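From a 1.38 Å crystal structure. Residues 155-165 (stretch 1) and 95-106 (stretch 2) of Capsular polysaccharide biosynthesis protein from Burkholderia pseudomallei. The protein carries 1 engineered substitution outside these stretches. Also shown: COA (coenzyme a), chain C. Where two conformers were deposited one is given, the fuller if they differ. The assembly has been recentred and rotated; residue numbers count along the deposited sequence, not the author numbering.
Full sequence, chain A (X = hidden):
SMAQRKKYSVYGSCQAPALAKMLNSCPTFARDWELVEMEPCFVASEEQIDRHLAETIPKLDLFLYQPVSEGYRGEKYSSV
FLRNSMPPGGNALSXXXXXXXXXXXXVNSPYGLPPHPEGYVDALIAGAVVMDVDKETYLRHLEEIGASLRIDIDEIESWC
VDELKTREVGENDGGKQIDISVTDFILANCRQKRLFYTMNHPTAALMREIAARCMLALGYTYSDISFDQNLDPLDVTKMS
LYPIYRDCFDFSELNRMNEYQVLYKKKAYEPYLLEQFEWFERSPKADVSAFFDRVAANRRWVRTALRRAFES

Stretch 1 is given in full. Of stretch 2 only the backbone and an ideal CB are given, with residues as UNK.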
# COMPACT_ATOMS: atom_id res chain seq x y z
N GLU A 155 2.54 13.80 -14.33
CA GLU A 155 1.26 13.18 -14.66
C GLU A 155 1.01 12.00 -13.71
O GLU A 155 -0.10 11.81 -13.20
CB GLU A 155 1.23 12.71 -16.11
CG GLU A 155 -0.03 11.96 -16.50
CD GLU A 155 -0.03 11.49 -17.94
OE1 GLU A 155 0.96 11.74 -18.67
OE2 GLU A 155 -1.04 10.88 -18.36
N ILE A 156 2.04 11.18 -13.51
CA ILE A 156 1.94 10.03 -12.61
C ILE A 156 1.57 10.50 -11.21
O ILE A 156 0.63 9.98 -10.62
CB ILE A 156 3.25 9.22 -12.60
CG1 ILE A 156 3.47 8.55 -13.96
CG2 ILE A 156 3.21 8.18 -11.49
CD1 ILE A 156 4.90 8.10 -14.21
N GLU A 157 2.31 11.49 -10.68
CA GLU A 157 2.07 11.96 -9.32
C GLU A 157 0.69 12.58 -9.17
O GLU A 157 0.02 12.35 -8.16
CB GLU A 157 3.12 12.94 -8.88
CG GLU A 157 4.44 12.25 -8.64
CD GLU A 157 5.52 13.15 -8.11
OE1 GLU A 157 5.28 14.38 -7.98
OE2 GLU A 157 6.63 12.64 -7.85
N SER A 158 0.25 13.35 -10.17
CA SER A 158 -1.09 13.96 -10.13
C SER A 158 -2.17 12.89 -10.02
O SER A 158 -3.11 13.03 -9.23
CB SER A 158 -1.34 14.86 -11.35
OG SER A 158 -2.61 15.48 -11.27
N TRP A 159 -2.03 11.81 -10.78
CA TRP A 159 -2.99 10.72 -10.74
C TRP A 159 -2.94 10.03 -9.37
O TRP A 159 -3.99 9.72 -8.79
CB TRP A 159 -2.73 9.73 -11.87
CG TRP A 159 -3.65 8.58 -11.88
CD1 TRP A 159 -4.89 8.51 -12.45
CD2 TRP A 159 -3.39 7.28 -11.30
NE1 TRP A 159 -5.43 7.26 -12.25
CE2 TRP A 159 -4.53 6.48 -11.55
CE3 TRP A 159 -2.31 6.73 -10.60
CZ2 TRP A 159 -4.62 5.15 -11.13
CZ3 TRP A 159 -2.40 5.40 -10.18
CH2 TRP A 159 -3.55 4.63 -10.44
N CYS A 160 -1.73 9.77 -8.86
CA CYS A 160 -1.61 9.14 -7.54
C CYS A 160 -2.30 9.96 -6.45
O CYS A 160 -2.98 9.41 -5.58
CB CYS A 160 -0.15 8.91 -7.16
SG CYS A 160 0.69 7.68 -8.20
N VAL A 161 -2.15 11.29 -6.49
CA VAL A 161 -2.81 12.15 -5.53
C VAL A 161 -4.32 12.09 -5.72
O VAL A 161 -5.05 11.96 -4.73
CB VAL A 161 -2.34 13.61 -5.66
CG1 VAL A 161 -3.26 14.56 -4.89
CG2 VAL A 161 -0.91 13.71 -5.17
N ASP A 162 -4.79 12.17 -6.96
CA ASP A 162 -6.23 12.13 -7.23
C ASP A 162 -6.89 10.84 -6.74
O ASP A 162 -8.02 10.86 -6.26
CB ASP A 162 -6.54 12.31 -8.71
CG ASP A 162 -6.23 13.70 -9.21
OD1 ASP A 162 -6.00 14.61 -8.38
OD2 ASP A 162 -6.22 13.88 -10.44
N GLU A 163 -6.20 9.71 -6.89
CA GLU A 163 -6.75 8.44 -6.40
C GLU A 163 -6.96 8.46 -4.88
O GLU A 163 -7.94 7.89 -4.37
CB GLU A 163 -5.83 7.28 -6.76
CG GLU A 163 -5.84 6.95 -8.25
CD GLU A 163 -7.20 6.49 -8.74
OE1 GLU A 163 -7.81 5.58 -8.14
OE2 GLU A 163 -7.67 7.03 -9.75
N LEU A 164 -6.03 9.07 -4.15
CA LEU A 164 -6.19 9.24 -2.71
C LEU A 164 -7.32 10.21 -2.38
O LEU A 164 -8.14 9.93 -1.52
CB LEU A 164 -4.87 9.68 -2.07
CG LEU A 164 -3.72 8.67 -2.11
CD1 LEU A 164 -2.45 9.28 -1.54
CD2 LEU A 164 -4.08 7.40 -1.34
N LYS A 165 -7.37 11.34 -3.08
CA LYS A 165 -8.42 12.32 -2.82
C LYS A 165 -9.81 11.78 -3.12
O LYS A 165 -10.76 12.06 -2.38
CB LYS A 165 -8.14 13.62 -3.58
CG LYS A 165 -6.95 14.39 -3.03
CD LYS A 165 -6.71 15.68 -3.81
CE LYS A 165 -5.56 16.49 -3.24
NZ LYS A 165 -5.31 17.73 -4.03
N UNK A 95 -8.95 5.58 8.93
CA UNK A 95 -7.58 5.87 8.55
C UNK A 95 -7.40 5.54 7.07
O UNK A 95 -7.81 4.46 6.61
CB UNK A 95 -6.59 5.08 9.41
N UNK A 96 -6.77 6.46 6.36
CA UNK A 96 -6.47 6.32 4.96
C UNK A 96 -5.80 4.98 4.65
O UNK A 96 -4.91 4.54 5.38
CB UNK A 96 -5.58 7.48 4.50
N UNK A 97 -6.23 4.35 3.55
CA UNK A 97 -5.54 3.21 2.98
C UNK A 97 -4.44 3.79 2.08
O UNK A 97 -4.73 4.46 1.07
CB UNK A 97 -6.49 2.29 2.21
N UNK A 98 -3.19 3.58 2.46
CA UNK A 98 -2.09 4.25 1.80
C UNK A 98 -1.62 3.43 0.59
O UNK A 98 -1.05 2.35 0.75
CB UNK A 98 -0.94 4.48 2.78
N UNK A 99 -1.82 3.97 -0.60
CA UNK A 99 -1.45 3.32 -1.85
C UNK A 99 -0.86 4.41 -2.73
O UNK A 99 -1.43 5.50 -2.85
CB UNK A 99 -2.64 2.63 -2.52
N UNK A 100 0.30 4.13 -3.32
CA UNK A 100 1.02 5.14 -4.09
C UNK A 100 1.92 4.44 -5.08
O UNK A 100 2.86 3.75 -4.68
CB UNK A 100 1.83 6.07 -3.18
N UNK A 101 1.65 4.63 -6.37
CA UNK A 101 2.40 3.97 -7.46
C UNK A 101 3.56 4.83 -7.98
O UNK A 101 4.23 4.45 -8.93
CB UNK A 101 1.45 3.64 -8.62
N UNK A 102 3.80 5.98 -7.36
CA UNK A 102 4.73 6.93 -7.95
C UNK A 102 6.17 6.48 -8.01
O UNK A 102 6.90 6.92 -8.88
CB UNK A 102 4.66 8.24 -7.17
N UNK A 103 6.61 5.60 -7.11
CA UNK A 103 7.99 5.11 -7.23
C UNK A 103 8.13 4.02 -8.27
O UNK A 103 9.19 3.89 -8.90
CB UNK A 103 8.48 4.59 -5.88
N UNK A 104 7.08 3.21 -8.42
CA UNK A 104 7.15 1.98 -9.21
C UNK A 104 5.95 1.94 -10.14
O UNK A 104 5.03 1.14 -9.96
CB UNK A 104 7.19 0.74 -8.31
N UNK A 105 5.94 2.81 -11.15
CA UNK A 105 4.71 2.98 -11.92
C UNK A 105 4.38 1.76 -12.79
O UNK A 105 3.29 1.69 -13.35
CB UNK A 105 4.82 4.22 -12.80
N UNK A 106 5.33 0.83 -12.93
CA UNK A 106 5.10 -0.37 -13.73
C UNK A 106 4.58 -1.55 -12.91
O UNK A 106 4.35 -2.62 -13.46
CB UNK A 106 6.40 -0.77 -14.43
N1A COA C . -4.72 4.04 -6.34
C2A COA C . -4.93 3.00 -7.18
N3A COA C . -5.46 1.83 -6.78
C4A COA C . -5.85 1.69 -5.50
C5A COA C . -5.67 2.77 -4.54
C6A COA C . -5.06 4.00 -5.03
N6A COA C . -4.86 5.04 -4.20
N7A COA C . -6.13 2.36 -3.33
C8A COA C . -6.59 1.10 -3.52
N9A COA C . -6.40 0.70 -4.79
C1B COA C . -6.80 -0.57 -5.42
C2B COA C . -6.72 -1.79 -4.53
O2B COA C . -5.41 -2.36 -4.56
C3B COA C . -7.78 -2.67 -5.20
O3B COA C . -7.18 -3.20 -6.40
P3B COA C . -7.85 -4.39 -7.24
O7A COA C . -6.80 -4.72 -8.27
O8A COA C . -8.07 -5.49 -6.24
O9A COA C . -9.13 -3.83 -7.82
C4B COA C . -8.85 -1.66 -5.61
O4B COA C . -8.19 -0.40 -5.72
C5B COA C . -10.01 -1.55 -4.62
O5B COA C . -9.46 -1.25 -3.35
P1A COA C . -10.07 -0.12 -2.41
O1A COA C . -9.13 0.01 -1.25
O2A COA C . -10.39 1.12 -3.19
O3A COA C . -11.49 -0.67 -1.91
P2A COA C . -11.99 -1.98 -1.11
O4A COA C . -12.85 -2.78 -2.06
O5A COA C . -12.63 -1.46 0.15
O6A COA C . -10.70 -2.84 -0.76
CBP COA C . -8.64 -3.59 0.23
CCP COA C . -9.83 -2.64 0.38
CDP COA C . -7.68 -3.42 1.40
CEP COA C . -9.17 -5.01 0.29
CAP COA C . -7.95 -3.28 -1.13
OAP COA C . -7.31 -2.01 -1.06
C9P COA C . -6.96 -4.29 -1.67
O9P COA C . -7.35 -5.26 -2.31
N8P COA C . -5.65 -4.06 -1.48
C7P COA C . -4.63 -4.94 -2.02
C6P COA C . -4.45 -6.26 -1.29
C5P COA C . -4.05 -5.95 0.13
O5P COA C . -4.88 -5.81 1.01
N4P COA C . -2.75 -5.85 0.34
C3P COA C . -2.21 -5.56 1.64
C2P COA C . -1.36 -4.32 1.57
S1P COA C . -1.22 -3.67 3.18

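Position 95 lies beyond the reach of the helix, which leaves its choice open; the residue is Val95. At 96 the CA-to-CB bond points toward the helix, but nothing of it lies within 5.5 Å of the ideal CB. A long side chain is needed to reach the Leu164 end, and a polar tip could serve the carbonyl there. Gln96 fits: NE2 lies 3.8 Å from Leu164 CD2 and donates to a water (3.0 Å from NE2) that in turn donates to Leu164 O (2.8 Å from the water oxygen).

Position 97 points sideways, with coenzyme A as a neighbour, so an aromatic or polar group would suit. Tyr97 OH accepts a hydrogen bond from COA N8P at 3.1 Å, and COA OAP lies over one face of the ring. Position 98 points away from the helix and is little constrained by it; it is Met98.

At 99, in extended backbone, CB is 5.1 Å from Leu164 CD2 and points sideways, near the adenine. A flat ring would pair well with the base. His99 places its ring with COA C5A over one face, and its NE2 donates a hydrogen bond to the side chain at 101. A water donates to both His99 O and Cys160 O, and accepts from COA N6A, joining loop, helix and ligand.

Position 100 also points sideways, its CB 5.3 Å from Cys160 CB. Glu157, Cys160, Val161 and Leu164 offer a largely apolar surface, which a large hydrophobic side chain, aliphatic or aromatic, could cover. Trp100, with chi1 in t, brings its ring back to the helix. Cys160 CB sits 3.6 Å from the centroid of the Trp100 six-membered ring, over its face, in a CH-pi contact, while Val161 CG2 (3.7 Å from Trp100 CH2) and Leu164 CD1 (3.9 Å from Trp100 CE3) meet the ring edge.

At 101 CB points toward the helix, 4.1 Å from Cys160 SG and 4.5 Å from Trp159 CZ3. A medium or long side chain, polar at its tip, could run beside the Trp159 ring and the adenine. Glu101 does so: OE1 lies 3.6 Å from Trp159 CZ3, and OE2 lies 3.7 Å from COA C2A. OE2 also accepts a nearly linear hydrogen bond from His99 NE2, 2.8 Å away.

An ideal CB at 102 would stand 4.1 Å from Cys160 SG and 4.3 Å from Glu157 CG, favouring a small residue. Gly102 brings its CA within 4.1 Å of Ile156 CG2.

At 103 CA-to-CB points away from the helix, and 104 is out of its reach, so the helix sets no limit on size or polarity at either; they are Tyr103 and His104. At 105, phi of -71° and a CB 4.1 Å from Ile156 CD1 suit proline or a compact aliphatic; Pro105 CG packs 4.0 Å from Ile156 CD1. Position 106 is also out of reach and could take many side chains; it is Thr106.

Stretch 2 95-106: VQYMHWEGYHPT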
# COMPACT_ATOMS: atom_id res chain seq x y z
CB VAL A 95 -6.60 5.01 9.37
CG1 VAL A 95 -5.15 5.32 8.97
CG2 VAL A 95 -6.81 5.26 10.85
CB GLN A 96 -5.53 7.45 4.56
CG GLN A 96 -5.05 7.43 3.11
CD GLN A 96 -4.34 8.72 2.78
OE1 GLN A 96 -3.40 9.10 3.48
NE2 GLN A 96 -4.81 9.42 1.74
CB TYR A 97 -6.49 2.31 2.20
CG TYR A 97 -5.76 1.17 1.53
CD1 TYR A 97 -5.13 0.18 2.28
CD2 TYR A 97 -5.67 1.11 0.14
CE1 TYR A 97 -4.45 -0.86 1.67
CE2 TYR A 97 -4.99 0.07 -0.48
CZ TYR A 97 -4.38 -0.91 0.29
OH TYR A 97 -3.71 -1.95 -0.30
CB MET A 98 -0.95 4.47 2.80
CG MET A 98 -1.35 5.38 3.93
SD MET A 98 -0.18 5.40 5.31
CE MET A 98 -0.72 3.93 6.20
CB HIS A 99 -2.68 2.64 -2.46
CG HIS A 99 -2.45 2.00 -3.79
ND1 HIS A 99 -2.58 0.64 -4.00
CD2 HIS A 99 -2.15 2.54 -5.00
CE1 HIS A 99 -2.38 0.37 -5.27
NE2 HIS A 99 -2.11 1.50 -5.91
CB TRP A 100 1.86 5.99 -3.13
CG TRP A 100 2.58 7.13 -3.77
CD1 TRP A 100 3.88 7.16 -4.19
CD2 TRP A 100 2.04 8.44 -3.99
NE1 TRP A 100 4.18 8.41 -4.69
CE2 TRP A 100 3.07 9.21 -4.59
CE3 TRP A 100 0.80 9.04 -3.75
CZ2 TRP A 100 2.90 10.55 -4.93
CZ3 TRP A 100 0.62 10.38 -4.09
CH2 TRP A 100 1.66 11.11 -4.69
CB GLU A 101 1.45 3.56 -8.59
CG GLU A 101 0.45 2.53 -8.11
CD GLU A 101 -0.63 2.24 -9.12
OE1 GLU A 101 -0.38 2.41 -10.33
OE2 GLU A 101 -1.72 1.84 -8.69
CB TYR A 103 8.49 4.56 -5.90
CG TYR A 103 8.49 5.58 -4.80
CD1 TYR A 103 9.45 6.59 -4.76
CD2 TYR A 103 7.55 5.53 -3.77
CE1 TYR A 103 9.46 7.54 -3.75
CE2 TYR A 103 7.54 6.47 -2.75
CZ TYR A 103 8.50 7.45 -2.73
OH TYR A 103 8.48 8.36 -1.71
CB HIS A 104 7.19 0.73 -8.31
CG HIS A 104 7.90 0.94 -7.01
ND1 HIS A 104 7.23 0.99 -5.80
CD2 HIS A 104 9.22 1.11 -6.72
CE1 HIS A 104 8.10 1.19 -4.83
NE2 HIS A 104 9.32 1.26 -5.35
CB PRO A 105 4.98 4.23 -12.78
CG PRO A 105 6.13 4.91 -12.14
CD PRO A 105 6.95 3.82 -11.51
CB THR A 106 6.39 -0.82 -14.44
OG1 THR A 106 7.35 -1.23 -13.46
CG2 THR A 106 6.98 0.30 -15.30
O HOH W 1 -7.36 8.37 0.64
O HOH W 2 -2.59 6.75 -4.98
O HOH W 3 6.78 9.96 -8.10
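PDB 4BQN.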